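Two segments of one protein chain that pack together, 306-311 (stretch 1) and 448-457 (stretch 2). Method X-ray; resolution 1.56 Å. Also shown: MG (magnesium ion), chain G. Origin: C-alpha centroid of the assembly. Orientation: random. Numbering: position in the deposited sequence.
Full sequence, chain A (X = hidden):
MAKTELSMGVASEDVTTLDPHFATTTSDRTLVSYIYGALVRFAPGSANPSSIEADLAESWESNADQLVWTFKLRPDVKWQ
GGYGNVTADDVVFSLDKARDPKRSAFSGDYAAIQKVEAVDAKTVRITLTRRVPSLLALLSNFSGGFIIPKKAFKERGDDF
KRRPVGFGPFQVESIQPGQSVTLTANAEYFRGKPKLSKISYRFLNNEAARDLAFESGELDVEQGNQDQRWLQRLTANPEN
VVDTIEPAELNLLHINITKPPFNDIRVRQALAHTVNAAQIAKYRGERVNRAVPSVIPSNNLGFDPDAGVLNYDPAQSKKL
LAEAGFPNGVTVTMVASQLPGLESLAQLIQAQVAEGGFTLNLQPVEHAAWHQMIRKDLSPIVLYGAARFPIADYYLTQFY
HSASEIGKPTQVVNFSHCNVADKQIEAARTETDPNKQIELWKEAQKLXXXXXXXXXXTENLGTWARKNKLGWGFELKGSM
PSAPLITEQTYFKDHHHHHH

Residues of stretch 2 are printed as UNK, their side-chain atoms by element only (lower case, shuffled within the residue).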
ATOM      1  N   ASP A 306      11.509  15.695 -13.459  1.00 21.72           N
ATOM      2  CA  ASP A 306      12.879  16.204 -13.555  1.00 22.62           C
ATOM      3  C   ASP A 306      13.461  16.503 -12.171  1.00 22.96           C
ATOM      4  O   ASP A 306      14.110  17.525 -11.969  1.00 22.61           O
ATOM      5  CB  ASP A 306      12.909  17.435 -14.511  1.00 27.45           C
ATOM      6  CG  ASP A 306      14.265  18.081 -14.669  1.00 51.73           C
ATOM      7  OD1 ASP A 306      15.240  17.350 -14.982  1.00 53.11           O
ATOM      8  OD2 ASP A 306      14.364  19.318 -14.452  1.00 63.86           O
ATOM      9  N   ALA A 307      13.290  15.549 -11.215  1.00 19.68           N
ATOM     10  CA  ALA A 307      13.753  15.727  -9.832  1.00 18.83           C
ATOM     11  C   ALA A 307      15.269  15.701  -9.664  1.00 22.88           C
ATOM     12  O   ALA A 307      15.742  16.111  -8.619  1.00 21.96           O
ATOM     13  CB  ALA A 307      13.110  14.696  -8.912  1.00 19.15           C
ATOM     14  N   GLY A 308      16.008  15.253 -10.683  1.00 20.27           N
ATOM     15  CA  GLY A 308      17.470  15.238 -10.623  1.00 19.05           C
ATOM     16  C   GLY A 308      18.090  13.921 -10.190  1.00 18.93           C
ATOM     17  O   GLY A 308      19.163  13.922  -9.600  1.00 18.55           O
ATOM     18  N   VAL A 309      17.424  12.790 -10.465  1.00 16.39           N
ATOM     19  CA  VAL A 309      17.949  11.468 -10.088  1.00 17.03           C
ATOM     20  C   VAL A 309      19.383  11.287 -10.604  1.00 19.74           C
ATOM     21  O   VAL A 309      19.674  11.629 -11.752  1.00 19.30           O
ATOM     22  CB  VAL A 309      16.990  10.328 -10.514  1.00 21.01           C
ATOM     23  CG1 VAL A 309      17.633   8.943 -10.360  1.00 22.28           C
ATOM     24  CG2 VAL A 309      15.704  10.409  -9.694  1.00 20.89           C
ATOM     25  N   LEU A 310      20.270  10.790  -9.735  1.00 17.02           N
ATOM     26  CA  LEU A 310      21.683  10.624 -10.087  1.00 17.54           C
ATOM     27  C   LEU A 310      21.878   9.547 -11.156  1.00 19.75           C
ATOM     28  O   LEU A 310      21.254   8.482 -11.088  1.00 17.96           O
ATOM     29  CB  LEU A 310      22.503  10.330  -8.823  1.00 17.75           C
ATOM     30  CG  LEU A 310      22.900  11.576  -7.997  1.00 21.71           C
ATOM     31  CD1 LEU A 310      21.683  12.316  -7.452  1.00 21.97           C
ATOM     32  CD2 LEU A 310      23.763  11.184  -6.806  1.00 22.94           C
ATOM     33  N   ASN A 311      22.734   9.840 -12.143  1.00 17.29           N
ATOM     34  CA  ASN A 311      22.957   8.928 -13.273  1.00 17.33           C
ATOM     35  C   ASN A 311      23.813   7.720 -12.908  1.00 21.09           C
ATOM     36  O   ASN A 311      24.492   7.709 -11.889  1.00 20.71           O
ATOM     37  CB  ASN A 311      23.585   9.675 -14.461  1.00 21.09           C
ATOM     38  CG  ASN A 311      25.031  10.051 -14.266  1.00 32.40           C
ATOM     39  OD1 ASN A 311      25.475  10.397 -13.159  1.00 27.35           O
ATOM     40  ND2 ASN A 311      25.819   9.970 -15.347  1.00 29.95           N
ATOM     41  N   UNK A 448      14.904  16.080  -1.717  1.00 13.87           N
ATOM     42  CA  UNK A 448      15.097  14.703  -1.189  1.00 13.98           C
ATOM     43  C   UNK A 448      16.053  13.924  -2.113  1.00 17.43           C
ATOM     44  O   UNK A 448      16.929  13.187  -1.640  1.00 17.16           O
ATOM     45  c   UNK A 448      12.806  14.767  -0.059  1.00 16.87           C
ATOM     46  c   UNK A 448      11.315  14.495  -0.227  1.00 20.13           C
ATOM     47  c   UNK A 448      13.898  12.504  -0.688  1.00 14.75           C
ATOM     48  c   UNK A 448      13.726  13.998  -1.068  1.00 16.35           C
ATOM     49  N   UNK A 449      15.875  14.084  -3.433  1.00 14.77           N
ATOM     50  CA  UNK A 449      16.746  13.422  -4.406  1.00 15.02           C
ATOM     51  C   UNK A 449      18.196  13.906  -4.246  1.00 17.80           C
ATOM     52  O   UNK A 449      19.123  13.075  -4.209  1.00 18.35           O
ATOM     53  c   UNK A 449      14.948  12.927  -6.105  1.00 18.29           C
ATOM     54  c   UNK A 449      16.243  13.685  -5.851  1.00 18.16           C
ATOM     55  c   UNK A 449      17.298  13.293  -6.890  1.00 19.11           C
ATOM     56  N   UNK A 450      18.400  15.244  -4.219  1.00 16.18           N
ATOM     57  CA  UNK A 450      19.769  15.803  -4.176  1.00 17.41           C
ATOM     58  C   UNK A 450      20.506  15.504  -2.888  1.00 18.88           C
ATOM     59  O   UNK A 450      21.738  15.372  -2.907  1.00 19.88           O
ATOM     60  o   UNK A 450      19.116  18.006  -3.427  1.00 30.91           O
ATOM     61  c   UNK A 450      19.752  17.298  -4.473  1.00 23.44           C
ATOM     62  N   UNK A 451      19.776  15.365  -1.757  1.00 15.61           N
ATOM     63  CA  UNK A 451      20.431  14.992  -0.489  1.00 15.78           C
ATOM     64  C   UNK A 451      20.594  13.458  -0.423  1.00 17.65           C
ATOM     65  O   UNK A 451      21.202  12.927   0.518  1.00 18.43           O
ATOM     66  c   UNK A 451      19.927  16.993   0.857  1.00 35.98           C
ATOM     67  n   UNK A 451      19.160  17.867   0.198  1.00 28.34           N
ATOM     68  c   UNK A 451      19.623  15.530   0.684  1.00 18.82           C
ATOM     69  o   UNK A 451      20.905  17.355   1.515  1.00 30.22           O
ATOM     70  N   UNK A 452      20.025  12.750  -1.418  1.00 15.72           N
ATOM     71  CA  UNK A 452      20.132  11.292  -1.535  1.00 16.27           C
ATOM     72  C   UNK A 452      19.636  10.605  -0.264  1.00 17.49           C
ATOM     73  O   UNK A 452      20.315   9.753   0.312  1.00 18.75           O
ATOM     74  c   UNK A 452      22.182  11.727  -3.006  1.00 18.36           C
ATOM     75  c   UNK A 452      21.547  10.794  -1.981  1.00 18.91           C
ATOM     76  c   UNK A 452      21.494   9.351  -2.512  1.00 19.21           C
ATOM     77  N   UNK A 453      18.464  11.033   0.218  1.00 15.94           N
ATOM     78  CA  UNK A 453      17.837  10.368   1.354  1.00 17.47           C
ATOM     79  C   UNK A 453      17.260   9.029   0.888  1.00 17.81           C
ATOM     80  O   UNK A 453      17.174   8.073   1.657  1.00 17.65           O
ATOM     81  s   UNK A 453      17.409  12.833   2.526  1.00 27.76           S
ATOM     82  c   UNK A 453      16.749  11.266   1.918  1.00 20.87           C
ATOM     83  N   UNK A 454      16.855   8.972  -0.386  1.00 15.94           N
ATOM     84  CA  UNK A 454      16.297   7.760  -0.955  1.00 16.80           C
ATOM     85  C   UNK A 454      16.685   7.728  -2.411  1.00 19.42           C
ATOM     86  O   UNK A 454      16.881   8.790  -3.023  1.00 18.11           O
ATOM     87  c   UNK A 454      14.782   7.736  -0.812  1.00 18.26           C
ATOM     88  N   UNK A 455      16.860   6.520  -2.932  1.00 14.34           N
ATOM     89  CA  UNK A 455      17.237   6.296  -4.331  1.00 13.74           C
ATOM     90  C   UNK A 455      16.089   5.547  -4.971  1.00 15.78           C
ATOM     91  O   UNK A 455      15.772   4.425  -4.575  1.00 15.74           O
ATOM     92  c   UNK A 455      19.710   6.169  -3.673  1.00 17.65           C
ATOM     93  c   UNK A 455      18.884   5.276  -5.933  1.00 18.98           C
ATOM     94  c   UNK A 455      20.842   5.182  -3.359  1.00 18.77           C
ATOM     95  c   UNK A 455      18.554   5.485  -4.438  1.00 16.72           C
ATOM     96  N   UNK A 456      15.444   6.147  -5.974  1.00 15.17           N
ATOM     97  CA  UNK A 456      14.310   5.460  -6.600  1.00 15.56           C
ATOM     98  C   UNK A 456      14.771   4.351  -7.508  1.00 19.62           C
ATOM     99  O   UNK A 456      15.829   4.441  -8.161  1.00 18.92           O
ATOM    100  c   UNK A 456      14.690   7.552  -7.687  1.00 21.68           C
ATOM    101  c   UNK A 456      15.673   7.493  -6.542  1.00 18.00           C
ATOM    102  c   UNK A 456      13.632   6.549  -7.432  1.00 18.12           C
ATOM    103  N   UNK A 457      13.971   3.298  -7.547  1.00 16.79           N
ATOM    104  CA  UNK A 457      14.279   2.193  -8.434  1.00 17.74           C
ATOM    105  C   UNK A 457      13.162   2.175  -9.455  1.00 20.77           C
ATOM    106  O   UNK A 457      12.943   3.183 -10.120  1.00 20.50           O
ATOM    107  c   UNK A 457      14.412   0.882  -7.635  1.00 18.52           C
ATOM    108  c   UNK A 457      15.393   0.967  -6.448  1.00 23.82           C
ATOM    109  c   UNK A 457      16.778   1.300  -6.919  1.00 28.57           C
ATOM    110  c   UNK A 457      15.386  -0.271  -5.681  1.00 24.66           C
TER
HETATM  111 MG    MG G 605      15.974  13.703   3.203  1.00 12.12          MG

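Position 448 lies on a helix that begins earlier in the chain. Its side chain has four carbons, forked at the first, with one arm two carbons long. That pattern is isoleucine. Ile448 is out of reach of stretch 1.

Position 449 carries three side-chain carbons, one bearing the other two. The CA-to-CB bond points toward stretch 1, and the methyls meet residues 307 to 309. One methyl meets CB of Ala307. The other touches O of Gly308 and N of Val309. A short beta-branched side chain of this kind is valine. Val449 CG1 is 3.3 Å from Gly308 O and 3.6 Å from Val309 N, while Val449 CG2 is 3.8 Å from Ala307 CB. Its chi1 is t.

Position 450 has one carbon and then one oxygen, so it is serine. Ser450 makes no contact with stretch 1. Its hydroxyl is hydrogen-bonded to a residue just outside the stretches.

Position 451 has two carbons, the second carrying one oxygen and one nitrogen. This is a short amide, asparagine. Asn451 is also out of reach, and its ND2 is hydrogen-bonded to a residue just outside the stretches.

Position 452 has three carbons, one bearing two. Its phi is positive, at 56°, and it is the first residue after the helix to leave helical angles. One methyl touches CD2 of Leu310. The residue is valine, although a positive phi is unusual for a beta-branched side chain. Val452 CG2 is 4.2 Å from Leu310 CD2. Two bonds run back into the last turn, making a Schellman motif: N of Val452 to O of Val449 at 3.0 Å, and N of residue 453 to O of Ile448 at 3.2 Å.

Position 453 has one carbon and then one sulfur, which makes it cysteine. Cys453 SG lies 1.8 Å from the magnesium ion MG, modelled as bound to it. It does not reach stretch 1.

Position 454 has a single side-chain carbon and is alanine. Ala454 opens the strand and is out of reach.

Position 455 has four carbons, forked at the first, with one longer arm. It is isoleucine. Ile455 is buried but makes no contact with stretch 1.

Position 456 has three carbons that close a ring onto the backbone N. Its CA-to-CB bond points toward stretch 1, and the ring touches CG2 of Val309. It is proline. Pro456 CG is 3.6 Å from Val309 CG2.

Position 457 has four carbons, forked at the second. It is leucine. Leu457 is out of reach.

The side-chain pairs are apolar, and Val449 also packs on the backbone of residues 307 to 309; there are no hydrogen bonds across the contact, which buries 285 Å² in all. Val449 is its centre, covered more than any other residue here. Val309 touches both Val449 and Pro456, so it links the helix to the strand. Leu310 adds the contact with Val452, its side-chain end coming nearer than its CA-to-CB direction suggests. Gly308 has phi 95°, where a CB would jam against the carbonyl O of Ala307.

Stretch 2, residues 448-457: IVSNVCAIPL
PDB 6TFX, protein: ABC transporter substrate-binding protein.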